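Thymidylate synthase ThyX (Streptomyces cacaoi subsp. asoensis, PDB 4P5B) probably catalyses the FAD-dependent reductive methylation of dUMP to dTMP, with methylenetetrahydrofolate as methyl donor and NADPH as reductant, as a homotetramer. Local coordinates at residues P77-R82 with L169-Y174. Residues are numbered along the deposited sequence; the frame is centred on the assembly and turned at random.
With BRU (5-bromo-2'-deoxyuridine-5'-monophosphate), chain F.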
loop_
_atom_site.group_PDB
_atom_site.type_symbol
_atom_site.label_atom_id
_atom_site.label_comp_id
_atom_site.label_asym_id
_atom_site.label_seq_id
_atom_site.Cartn_x
_atom_site.Cartn_y
_atom_site.Cartn_z
ATOM N N PRO B 77 -17.327 -6.027 18.194
ATOM C CA PRO B 77 -18.155 -6.846 17.312
ATOM C C PRO B 77 -17.598 -6.814 15.876
ATOM O O PRO B 77 -16.978 -5.829 15.444
ATOM C CB PRO B 77 -19.547 -6.167 17.379
ATOM C CG PRO B 77 -19.233 -4.790 17.794
ATOM C CD PRO B 77 -18.058 -4.848 18.670
ATOM N N ILE B 78 -17.866 -7.904 15.146
ATOM C CA ILE B 78 -17.459 -8.110 13.779
ATOM C C ILE B 78 -17.896 -6.954 12.887
ATOM O O ILE B 78 -17.104 -6.467 12.116
ATOM C CB ILE B 78 -18.003 -9.461 13.275
ATOM C CG1 ILE B 78 -17.256 -10.567 13.973
ATOM C CG2 ILE B 78 -17.958 -9.586 11.684
ATOM C CD1 ILE B 78 -17.718 -11.953 13.539
ATOM N N PHE B 79 -19.120 -6.462 13.003
ATOM C CA PHE B 79 -19.517 -5.317 12.154
ATOM C C PHE B 79 -18.593 -4.059 12.292
ATOM O O PHE B 79 -18.462 -3.273 11.372
ATOM C CB PHE B 79 -21.017 -4.950 12.317
ATOM C CG PHE B 79 -21.326 -4.206 13.602
ATOM C CD1 PHE B 79 -21.770 -4.883 14.728
ATOM C CD2 PHE B 79 -21.204 -2.819 13.664
ATOM C CE1 PHE B 79 -22.020 -4.195 15.892
ATOM C CE2 PHE B 79 -21.474 -2.113 14.856
ATOM C CZ PHE B 79 -21.869 -2.798 15.963
ATOM N N THR B 80 -18.027 -3.863 13.462
ATOM C CA THR B 80 -17.097 -2.770 13.743
ATOM C C THR B 80 -15.704 -3.165 13.308
ATOM O O THR B 80 -14.975 -2.323 12.765
ATOM C CB THR B 80 -17.098 -2.518 15.280
ATOM O OG1 THR B 80 -18.390 -2.021 15.589
ATOM C CG2 THR B 80 -16.127 -1.458 15.704
ATOM N N VAL B 81 -15.303 -4.434 13.549
ATOM C CA VAL B 81 -14.055 -4.893 12.944
ATOM C C VAL B 81 -14.070 -4.704 11.386
ATOM O O VAL B 81 -13.062 -4.326 10.755
ATOM C CB VAL B 81 -13.774 -6.400 13.321
ATOM C CG1 VAL B 81 -12.616 -6.883 12.566
ATOM C CG2 VAL B 81 -13.615 -6.613 14.832
ATOM N N ARG B 82 -15.208 -4.977 10.764
ATOM C CA ARG B 82 -15.307 -4.719 9.319
ATOM C C ARG B 82 -14.970 -3.244 8.966
ATOM O O ARG B 82 -14.253 -2.958 7.983
ATOM C CB ARG B 82 -16.666 -5.106 8.764
ATOM C CG ARG B 82 -16.901 -6.593 8.867
ATOM C CD ARG B 82 -17.243 -7.041 7.538
ATOM N NE ARG B 82 -18.569 -6.616 7.121
ATOM C CZ ARG B 82 -18.915 -6.512 5.845
ATOM N NH1 ARG B 82 -20.154 -6.183 5.560
ATOM N NH2 ARG B 82 -18.015 -6.780 4.863
ATOM N N LEU B 169 -23.728 -17.428 13.222
ATOM C CA LEU B 169 -23.472 -16.341 14.209
ATOM C C LEU B 169 -23.638 -14.884 13.676
ATOM O O LEU B 169 -23.247 -14.576 12.534
ATOM C CB LEU B 169 -22.067 -16.516 14.813
ATOM C CG LEU B 169 -21.885 -17.860 15.509
ATOM C CD1 LEU B 169 -20.475 -18.040 15.966
ATOM C CD2 LEU B 169 -22.918 -17.988 16.716
ATOM N N PRO B 170 -24.185 -13.976 14.518
ATOM C CA PRO B 170 -24.533 -12.594 14.128
ATOM C C PRO B 170 -23.278 -11.791 13.905
ATOM O O PRO B 170 -22.226 -12.179 14.440
ATOM C CB PRO B 170 -25.273 -12.028 15.364
ATOM C CG PRO B 170 -25.084 -13.022 16.447
ATOM C CD PRO B 170 -24.432 -14.266 15.938
ATOM N N VAL B 171 -23.386 -10.644 13.212
ATOM C CA VAL B 171 -22.211 -9.747 13.030
ATOM C C VAL B 171 -21.949 -8.942 14.303
ATOM O O VAL B 171 -20.996 -8.081 14.376
ATOM C CB VAL B 171 -22.386 -8.773 11.867
ATOM C CG1 VAL B 171 -22.516 -9.516 10.494
ATOM C CG2 VAL B 171 -23.554 -7.888 12.077
ATOM N N SER B 172 -22.758 -9.233 15.338
ATOM C CA SER B 172 -22.590 -8.548 16.602
ATOM C C SER B 172 -21.707 -9.430 17.527
ATOM O O SER B 172 -21.345 -9.035 18.634
ATOM C CB SER B 172 -23.969 -8.327 17.247
ATOM O OG SER B 172 -24.429 -9.648 17.667
ATOM N N THR B 173 -21.340 -10.625 17.093
ATOM C CA THR B 173 -20.408 -11.426 17.859
ATOM C C THR B 173 -19.047 -10.718 18.124
ATOM O O THR B 173 -18.459 -10.127 17.194
ATOM C CB THR B 173 -20.128 -12.768 17.121
ATOM O OG1 THR B 173 -21.343 -13.485 16.859
ATOM C CG2 THR B 173 -19.215 -13.670 17.935
ATOM N N TYR B 174 -18.519 -10.809 19.348
ATOM C CA TYR B 174 -17.249 -10.203 19.653
ATOM C C TYR B 174 -16.046 -10.897 18.995
ATOM O O TYR B 174 -15.915 -12.100 19.012
ATOM C CB TYR B 174 -17.046 -10.137 21.173
ATOM C CG TYR B 174 -17.577 -8.855 21.792
ATOM C CD1 TYR B 174 -16.832 -7.661 21.773
ATOM C CD2 TYR B 174 -18.824 -8.841 22.426
ATOM C CE1 TYR B 174 -17.352 -6.493 22.344
ATOM C CE2 TYR B 174 -19.348 -7.677 22.990
ATOM C CZ TYR B 174 -18.618 -6.529 22.958
ATOM O OH TYR B 174 -19.178 -5.442 23.572
HETATM N N1 BRU F . -18.184 0.676 5.380
HETATM C C2 BRU F . -17.476 1.192 6.412
HETATM N N3 BRU F . -17.938 2.227 7.195
HETATM C C4 BRU F . -19.137 2.787 6.934
HETATM C C5 BRU F . -19.881 2.259 5.865
HETATM C C6 BRU F . -19.433 1.212 5.074
HETATM O O2 BRU F . -16.366 0.752 6.607
HETATM O O4 BRU F . -19.497 3.735 7.649
HETATM BR BR BRU F . -21.497 3.123 5.416
HETATM C "C1'" BRU F . -17.564 -0.446 4.656
HETATM C "C2'" BRU F . -17.385 -1.647 5.594
HETATM C "C3'" BRU F . -17.949 -2.811 4.780
HETATM C "C4'" BRU F . -18.999 -2.145 3.888
HETATM O "O3'" BRU F . -16.965 -3.481 3.943
HETATM O "O4'" BRU F . -18.577 -0.826 3.681
HETATM C "C5'" BRU F . -20.434 -2.118 4.384
HETATM O "O5'" BRU F . -20.536 -1.816 5.735
HETATM P P BRU F . -21.965 -1.530 6.666
HETATM O OP1 BRU F . -22.512 -0.284 5.939
HETATM O OP2 BRU F . -22.559 -2.814 6.269
HETATM O OP3 BRU F . -21.277 -1.321 7.951
#
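Phe79 N donates a hydrogen bond to Val171 O over 2.8 Å, tying the first turn of helix 78-85 to the loop that leads into strand 174-181; the angle at the hydrogen is 159° and the donor lies in the carbonyl plane. A second backbone bond, from Ile78 N to Thr173 O over 3.1 Å, is more bent at 146°. Thr173 O also takes a CA-H...O contact from Pro77 CA at 3.3 Å. Pro77 occupies the N-cap position and forms an antiparallel non-hydrogen-bonded pair with Tyr174 where strand 70-77 ends and strand 174-181 begins, the two side chains diverging at CB. The acceptors are presented by a type I turn from Pro170 to Thr173, in which Pro170 O accepts from both Thr173 N and Thr173 OG1.

Side chains meet carbonyl oxygens too. Ile78 CG1, anti to the carbonyl carbon (chi1 -70°), lies 3.5 Å from Thr173 O. The Phe79 ring brings its edge to the oxygen that Phe79 N already binds, CD1 lying 3.3 Å from Val171 O.

Among apolar contacts, Phe79 CB meets Val171 CG2 at 3.9 Å. Pro77 CD runs alongside Tyr174 CE1 at 4.1 Å, while the Tyr174 hydroxyl bonds to Asp11 O.

Arg82, its chain bent at chi2 and chi3, packs against the sugar of the bound nucleotide: BRU C3' sits 3.8 Å above one guanidinium face, offset toward the rim. Its NH2 forms a salt bridge with Glu94 OE1 of the second subunit, an oxygen also hydrogen-bonded to BRU; a leucine here would probably leave that carboxylate without this charged mate and remove the flat group lying over C3'. The main-chain bonds thus give the Ile78 and Phe79 N-H groups at the helix start acceptors in the loop, Thr173 O and Val171 O, and one turn later the same helix faces a nucleotide site shared between subunits.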